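Local coordinates for protein nitrate reductase (Ulva prolifera, PDB 5YLY) that probably reduces nitrate to nitrite with NADH in nitrate assimilation, its FAD-bound cytochrome b5 reductase domain being the part in this structure, at residues H69-K75 with V136-I142; E249-Y255 with L278-F283. All coordinates share one frame. Where two conformers were deposited one is given. Numbering follows the deposited sequence.

Contact 1. Residues H69-K75 with V136-I142; sequences HMLIRKK and VEVKGPI
Strands 69-75 and 136-142 run antiparallel, with axes 4.6 Å apart at closest and N-to-C directions at 160°. Both are extended. Three hydrogen-bonded pairs link them. In the first, H69 N donates to I142 O (2.9 Å) and I142 N to H69 O (2.8 Å). In the second, L71 N donates to K139 O (2.8 Å) and K139 N to L71 O (2.9 Å). In the third, R73 N donates to E137 O and E137 N to R73 O, both 2.8 Å. I72 faces V138 as a non-hydrogen-bonded pair, CA-CA 4.7 Å. Between H69 and L71 the register slips by one residue, a beta bulge at G140 and P141, with a cis peptide before P141. The backbone groups of M70, I72 and K74 bond instead to strand 85-90; V136 and V138 hydrogen-bond to A36 and K34 of strand 34-43. H69, L71, R73, E137, K139 and I142 share one face. There, with R73 chi1 p and E137 chi1 m, E137 OE1 accepts from R73 NE (2.8 Å), R73 NH1 (2.9 Å) and K75 NZ (2.7 Å), a salt-bridge network. K74 NZ bonds to the carbonyl of T135. L71 CG meets I142 CG1 at 3.7 Å. I142 CB makes a CH-pi contact with the face of the H69 ring, 3.8 Å from its centroid. On the other face I72 CG2 touches V136 CG2 at 3.7 Å, and I72 also packs on F123. H69 touches the FAD. The pair forms neighbouring strands of the antiparallel FAD-binding barrel of the ferredoxin reductase family.

Contact 2. Residues E249-Y255 with L278-F283; sequences ERALFRY and LEKMGF
Two helix ends meet here, and the second closes in a Schellman motif. Residues 249-251 end one helix. L252 leaves helical geometry (phi/psi -120/166), and F253 to Y255 continue extended. Residues 278-280 end the other helix. M281 (-86/5) comes next, still near helical, then G282 (102/-2), and F283 is extended. Two bonds reach back: F283 N to L278 O (3.0 Å) and G282 N to E279 O (3.2 Å). A CB at G282 would clash with Y255 CB and crowd the carbonyl O of M281. The CA atoms of R254 and M281 lie 5.2 Å apart, those of Y255 and G282 4.9 Å. One backbone hydrogen bond crosses, from Y255 N to M281 O (2.9 Å). M281 (chi1 m, chi2 t, chi3 p) centres the packing. Its CE lies 3.9 Å from E249 CA, 3.8 Å from L252 O and 3.6 Å from F253 O. L252 CD1 meets L278 CD2 at 4.1 Å. L252 and F283 pack on strand 164-170 of the parallel sheet, and F253 O accepts a hydrogen bond from N166 ND2. The contact lies on the NAD-binding domain, away from the FAD site. R254 NH2 forms a salt bridge with E249 OE2 (3.0 Å), and one guanidinium face lies over M281 CA. With Y255 chi1 t and F283 chi1 m, the edge of the Y255 ring points to the F283 ring face, offset, centroids 5.6 Å apart, planes at 71°. Y255 CB makes a CH-pi contact over the F283 ring, 3.7 Å from its centroid.

Overall arrangement
The chain first builds the antiparallel FAD-binding sheet. Contact 1 closes a loop of 60 residues, from strand 69-75 to strand 135-142. That loop includes strands 85-90 and 101-107 and helix 122-129. After it, the chain passes through a small three-stranded sheet and enters the parallel sheet of the NAD-binding domain. Contact 2 closes a shorter loop of 22 residues there. It holds strand 259-264 and most of helix 267-280. The two loops lie in series and neither nest nor cross. The centres of contact 1 and contact 2 are about 34 Å apart, on opposite sides of the chain's centre. Contact 1 joins neighbouring strands of the FAD-binding sheet; contact 2 joins the ends of helices 245-251 and 267-280 beside the parallel sheet.

Contact 1. Residues H69-K75 with V136-I142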
loop_
_atom_site.group_PDB
_atom_site.type_symbol
_atom_site.label_atom_id
_atom_site.label_comp_id
_atom_site.label_asym_id
_atom_site.label_seq_id
_atom_site.Cartn_x
_atom_site.Cartn_y
_atom_site.Cartn_z
ATOM N N HIS A 69 -2.153 -9.057 0.631
ATOM C CA HIS A 69 -1.020 -8.823 -0.291
ATOM C C HIS A 69 -0.447 -10.179 -0.759
ATOM O O HIS A 69 -1.014 -11.234 -0.456
ATOM C CB HIS A 69 0.058 -7.972 0.434
ATOM C CG HIS A 69 0.692 -8.640 1.627
ATOM N ND1 HIS A 69 0.198 -8.457 2.909
ATOM C CD2 HIS A 69 1.811 -9.407 1.695
ATOM C CE1 HIS A 69 1.002 -9.149 3.710
ATOM N NE2 HIS A 69 1.994 -9.726 3.023
ATOM N N MET A 70 0.685 -10.147 -1.474
ATOM C CA MET A 70 1.323 -11.358 -2.000
ATOM C C MET A 70 2.805 -11.367 -1.674
ATOM O O MET A 70 3.387 -10.308 -1.441
ATOM C CB MET A 70 1.163 -11.421 -3.537
ATOM C CG MET A 70 1.774 -10.238 -4.254
ATOM S SD MET A 70 1.528 -10.060 -6.062
ATOM C CE MET A 70 -0.075 -10.711 -6.241
ATOM N N LEU A 71 3.417 -12.543 -1.707
ATOM C CA LEU A 71 4.855 -12.637 -1.522
ATOM C C LEU A 71 5.410 -12.953 -2.891
ATOM O O LEU A 71 4.924 -13.853 -3.587
ATOM C CB LEU A 71 5.218 -13.753 -0.508
ATOM C CG LEU A 71 4.617 -13.572 0.870
ATOM C CD1 LEU A 71 4.973 -14.774 1.766
ATOM C CD2 LEU A 71 5.079 -12.271 1.507
ATOM N N ILE A 72 6.387 -12.184 -3.311
ATOM C CA ILE A 72 6.979 -12.401 -4.623
ATOM C C ILE A 72 8.417 -12.819 -4.415
ATOM O O ILE A 72 9.110 -12.213 -3.595
ATOM C CB ILE A 72 6.878 -11.121 -5.475
ATOM C CG1 ILE A 72 5.375 -10.756 -5.693
ATOM C CG2 ILE A 72 7.624 -11.287 -6.808
ATOM C CD1 ILE A 72 5.104 -9.482 -6.216
ATOM N N ARG A 73 8.849 -13.839 -5.150
ATOM C CA ARG A 73 10.218 -14.334 -4.976
ATOM C C ARG A 73 10.882 -14.717 -6.272
ATOM O O ARG A 73 10.205 -14.977 -7.275
ATOM C CB ARG A 73 10.264 -15.512 -3.980
ATOM C CG ARG A 73 9.770 -16.821 -4.535
ATOM C CD ARG A 73 9.802 -17.926 -3.486
ATOM N NE ARG A 73 9.743 -19.216 -4.148
ATOM C CZ ARG A 73 10.036 -20.370 -3.555
ATOM N NH1 ARG A 73 9.993 -21.503 -4.244
ATOM N NH2 ARG A 73 10.358 -20.401 -2.268
ATOM N N LYS A 74 12.225 -14.815 -6.228
ATOM C CA LYS A 74 13.004 -15.276 -7.354
ATOM C C LYS A 74 14.306 -15.880 -6.862
ATOM O O LYS A 74 14.934 -15.357 -5.933
ATOM C CB LYS A 74 13.300 -14.160 -8.384
ATOM C CG LYS A 74 13.657 -14.743 -9.758
ATOM C CD LYS A 74 13.858 -13.710 -10.841
ATOM C CE LYS A 74 14.473 -14.311 -12.102
ATOM N NZ LYS A 74 13.653 -15.407 -12.701
ATOM N N LYS A 75 14.702 -16.967 -7.519
ATOM C CA LYS A 75 15.977 -17.651 -7.271
ATOM C C LYS A 75 16.992 -16.970 -8.192
ATOM O O LYS A 75 16.793 -16.931 -9.416
ATOM C CB LYS A 75 15.878 -19.144 -7.632
ATOM C CG LYS A 75 15.231 -20.071 -6.625
ATOM C CD LYS A 75 13.802 -20.414 -7.019
ATOM C CE LYS A 75 12.809 -19.613 -6.212
ATOM N NZ LYS A 75 11.669 -19.126 -7.027
ATOM N N VAL A 136 8.771 -14.646 -12.042
ATOM C CA VAL A 136 8.905 -14.592 -10.588
ATOM C C VAL A 136 7.911 -15.614 -10.049
ATOM O O VAL A 136 7.027 -16.068 -10.781
ATOM C CB VAL A 136 8.641 -13.201 -9.959
ATOM C CG1 VAL A 136 9.634 -12.150 -10.455
ATOM C CG2 VAL A 136 7.170 -12.762 -10.149
ATOM N N GLU A 137 8.024 -15.949 -8.768
ATOM C CA GLU A 137 7.058 -16.848 -8.145
ATOM C C GLU A 137 6.228 -16.056 -7.202
ATOM O O GLU A 137 6.739 -15.165 -6.527
ATOM C CB GLU A 137 7.743 -18.031 -7.454
ATOM C CG GLU A 137 8.185 -19.070 -8.460
ATOM C CD GLU A 137 8.762 -20.333 -7.862
ATOM O OE1 GLU A 137 9.249 -20.281 -6.711
ATOM O OE2 GLU A 137 8.745 -21.374 -8.559
ATOM N N VAL A 138 4.917 -16.347 -7.177
ATOM C CA VAL A 138 3.966 -15.585 -6.373
ATOM C C VAL A 138 3.213 -16.470 -5.401
ATOM O O VAL A 138 2.591 -17.443 -5.824
ATOM C CB VAL A 138 2.981 -14.793 -7.291
ATOM C CG1 VAL A 138 2.113 -13.851 -6.469
ATOM C CG2 VAL A 138 3.744 -14.009 -8.364
ATOM N N LYS A 139 3.200 -16.085 -4.116
ATOM C CA LYS A 139 2.436 -16.816 -3.097
ATOM C C LYS A 139 1.478 -15.874 -2.377
ATOM O O LYS A 139 1.877 -14.824 -1.866
ATOM C CB LYS A 139 3.367 -17.554 -2.100
ATOM C CG LYS A 139 2.580 -18.336 -1.032
ATOM C CD LYS A 139 3.445 -19.282 -0.188
ATOM C CE LYS A 139 3.588 -20.629 -0.847
ATOM N NZ LYS A 139 4.178 -21.635 0.079
ATOM N N GLY A 140 0.228 -16.275 -2.296
ATOM C CA GLY A 140 -0.770 -15.460 -1.618
ATOM C C GLY A 140 -2.144 -16.068 -1.720
ATOM O O GLY A 140 -2.286 -17.107 -2.346
ATOM N N PRO A 141 -3.184 -15.417 -1.168
ATOM C CA PRO A 141 -3.133 -14.139 -0.435
ATOM C C PRO A 141 -2.545 -14.253 0.954
ATOM O O PRO A 141 -2.621 -15.309 1.590
ATOM C CB PRO A 141 -4.605 -13.676 -0.396
ATOM C CG PRO A 141 -5.433 -14.779 -1.033
ATOM C CD PRO A 141 -4.546 -15.976 -1.205
ATOM N N ILE A 142 -1.944 -13.165 1.408
ATOM C CA ILE A 142 -1.347 -13.065 2.726
ATOM C C ILE A 142 -2.043 -11.955 3.482
ATOM O O ILE A 142 -2.214 -10.852 2.955
ATOM C CB ILE A 142 0.186 -12.745 2.654
ATOM C CG1 ILE A 142 0.941 -13.605 1.585
ATOM C CG2 ILE A 142 0.830 -12.851 4.054
ATOM C CD1 ILE A 142 1.044 -15.145 1.840
#

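Contact 2. Residues E249-Y255 with L278-F283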
loop_
_atom_site.group_PDB
_atom_site.type_symbol
_atom_site.label_atom_id
_atom_site.label_comp_id
_atom_site.label_asym_id
_atom_site.label_seq_id
_atom_site.Cartn_x
_atom_site.Cartn_y
_atom_site.Cartn_z
ATOM N N GLU A 249 -4.508 15.015 14.317
ATOM C CA GLU A 249 -5.798 15.674 14.561
ATOM C C GLU A 249 -6.259 16.482 13.347
ATOM O O GLU A 249 -7.457 16.573 13.087
ATOM C CB GLU A 249 -5.758 16.548 15.832
ATOM C CG GLU A 249 -5.694 15.726 17.111
ATOM C CD GLU A 249 -5.464 16.476 18.413
ATOM O OE1 GLU A 249 -4.897 17.596 18.381
ATOM O OE2 GLU A 249 -5.815 15.912 19.477
ATOM N N ARG A 250 -5.317 17.091 12.623
ATOM C CA ARG A 250 -5.675 17.861 11.426
ATOM C C ARG A 250 -6.086 16.965 10.255
ATOM O O ARG A 250 -7.044 17.270 9.553
ATOM C CB ARG A 250 -4.533 18.804 10.996
ATOM C CG ARG A 250 -4.337 19.981 11.974
ATOM C CD ARG A 250 -3.309 21.001 11.507
ATOM N NE ARG A 250 -1.929 20.538 11.688
ATOM C CZ ARG A 250 -1.156 20.068 10.711
ATOM N NH1 ARG A 250 -1.620 19.990 9.471
ATOM N NH2 ARG A 250 0.087 19.675 10.969
ATOM N N ALA A 251 -5.368 15.865 10.050
ATOM C CA ALA A 251 -5.541 14.963 8.914
ATOM C C ALA A 251 -6.506 13.824 9.080
ATOM O O ALA A 251 -6.991 13.323 8.067
ATOM C CB ALA A 251 -4.175 14.391 8.534
ATOM N N LEU A 252 -6.737 13.348 10.318
ATOM C CA LEU A 252 -7.522 12.128 10.527
ATOM C C LEU A 252 -8.781 12.270 11.358
ATOM O O LEU A 252 -8.952 13.254 12.074
ATOM C CB LEU A 252 -6.588 11.068 11.182
ATOM C CG LEU A 252 -5.236 10.791 10.466
ATOM C CD1 LEU A 252 -4.373 9.904 11.312
ATOM C CD2 LEU A 252 -5.464 10.148 9.043
ATOM N N PHE A 253 -9.645 11.245 11.306
ATOM C CA PHE A 253 -10.847 11.203 12.149
ATOM C C PHE A 253 -10.463 10.793 13.577
ATOM O O PHE A 253 -9.575 9.948 13.762
ATOM C CB PHE A 253 -11.839 10.133 11.631
ATOM C CG PHE A 253 -12.432 10.357 10.261
ATOM C CD1 PHE A 253 -13.222 11.476 9.999
ATOM C CD2 PHE A 253 -12.255 9.421 9.252
ATOM C CE1 PHE A 253 -13.797 11.664 8.740
ATOM C CE2 PHE A 253 -12.850 9.600 7.996
ATOM C CZ PHE A 253 -13.617 10.723 7.751
ATOM N N ARG A 254 -11.176 11.331 14.582
ATOM C CA ARG A 254 -10.998 10.888 15.964
ATOM C C ARG A 254 -11.768 9.573 16.079
ATOM O O ARG A 254 -12.651 9.315 15.254
ATOM C CB ARG A 254 -11.588 11.912 16.946
ATOM C CG ARG A 254 -10.762 13.188 17.048
ATOM C CD ARG A 254 -11.040 13.986 18.312
ATOM N NE ARG A 254 -10.421 13.432 19.518
ATOM C CZ ARG A 254 -9.163 13.635 19.902
ATOM N NH1 ARG A 254 -8.705 13.075 21.015
ATOM N NH2 ARG A 254 -8.350 14.383 19.169
ATOM N N TYR A 255 -11.452 8.739 17.072
ATOM C CA TYR A 255 -12.207 7.500 17.245
ATOM C C TYR A 255 -13.663 7.758 17.702
ATOM O O TYR A 255 -13.928 8.597 18.557
ATOM C CB TYR A 255 -11.517 6.517 18.222
ATOM C CG TYR A 255 -12.386 5.318 18.545
ATOM C CD1 TYR A 255 -12.625 4.328 17.594
ATOM C CD2 TYR A 255 -13.076 5.237 19.756
ATOM C CE1 TYR A 255 -13.484 3.261 17.857
ATOM C CE2 TYR A 255 -13.943 4.177 20.026
ATOM C CZ TYR A 255 -14.137 3.187 19.076
ATOM O OH TYR A 255 -14.985 2.137 19.336
ATOM N N LEU A 278 -2.506 7.965 17.792
ATOM C CA LEU A 278 -3.841 7.394 17.552
ATOM C C LEU A 278 -4.469 6.997 18.901
ATOM O O LEU A 278 -5.672 7.203 19.111
ATOM C CB LEU A 278 -3.781 6.175 16.623
ATOM C CG LEU A 278 -3.368 6.442 15.181
ATOM C CD1 LEU A 278 -3.017 5.148 14.478
ATOM C CD2 LEU A 278 -4.478 7.149 14.395
ATOM N N GLU A 279 -3.651 6.453 19.825
ATOM C CA GLU A 279 -4.110 6.061 21.156
ATOM C C GLU A 279 -4.688 7.289 21.892
ATOM O O GLU A 279 -5.729 7.182 22.553
ATOM C CB GLU A 279 -2.969 5.429 21.961
ATOM C CG GLU A 279 -3.414 4.291 22.874
ATOM C CD GLU A 279 -3.405 2.894 22.272
ATOM O OE1 GLU A 279 -3.627 1.923 23.033
ATOM O OE2 GLU A 279 -3.171 2.761 21.049
ATOM N N LYS A 280 -4.055 8.468 21.697
ATOM C CA LYS A 280 -4.521 9.733 22.271
ATOM C C LYS A 280 -5.823 10.188 21.605
ATOM O O LYS A 280 -6.630 10.857 22.259
ATOM C CB LYS A 280 -3.437 10.806 22.153
ATOM C CG LYS A 280 -2.340 10.656 23.200
ATOM C CD LYS A 280 -1.208 11.618 22.945
ATOM C CE LYS A 280 -0.171 11.564 24.036
ATOM N NZ LYS A 280 1.005 12.404 23.689
ATOM N N MET A 281 -6.048 9.787 20.323
ATOM C CA MET A 281 -7.275 10.127 19.583
ATOM C C MET A 281 -8.431 9.142 19.826
ATOM O O MET A 281 -9.485 9.255 19.180
ATOM C CB MET A 281 -6.989 10.300 18.094
ATOM C CG MET A 281 -6.233 11.566 17.801
ATOM S SD MET A 281 -5.739 11.636 16.064
ATOM C CE MET A 281 -7.275 12.176 15.311
ATOM N N GLY A 282 -8.216 8.192 20.742
ATOM C CA GLY A 282 -9.214 7.199 21.135
ATOM C C GLY A 282 -9.073 5.805 20.553
ATOM O O GLY A 282 -9.895 4.938 20.852
ATOM N N PHE A 283 -8.081 5.578 19.687
ATOM C CA PHE A 283 -7.889 4.267 19.075
ATOM C C PHE A 283 -7.188 3.282 20.014
ATOM O O PHE A 283 -6.610 3.685 21.023
ATOM C CB PHE A 283 -7.189 4.382 17.702
ATOM C CG PHE A 283 -8.027 5.162 16.716
ATOM C CD1 PHE A 283 -9.009 4.529 15.958
ATOM C CD2 PHE A 283 -7.839 6.531 16.547
ATOM C CE1 PHE A 283 -9.799 5.252 15.060
ATOM C CE2 PHE A 283 -8.617 7.251 15.640
ATOM C CZ PHE A 283 -9.600 6.605 14.904
#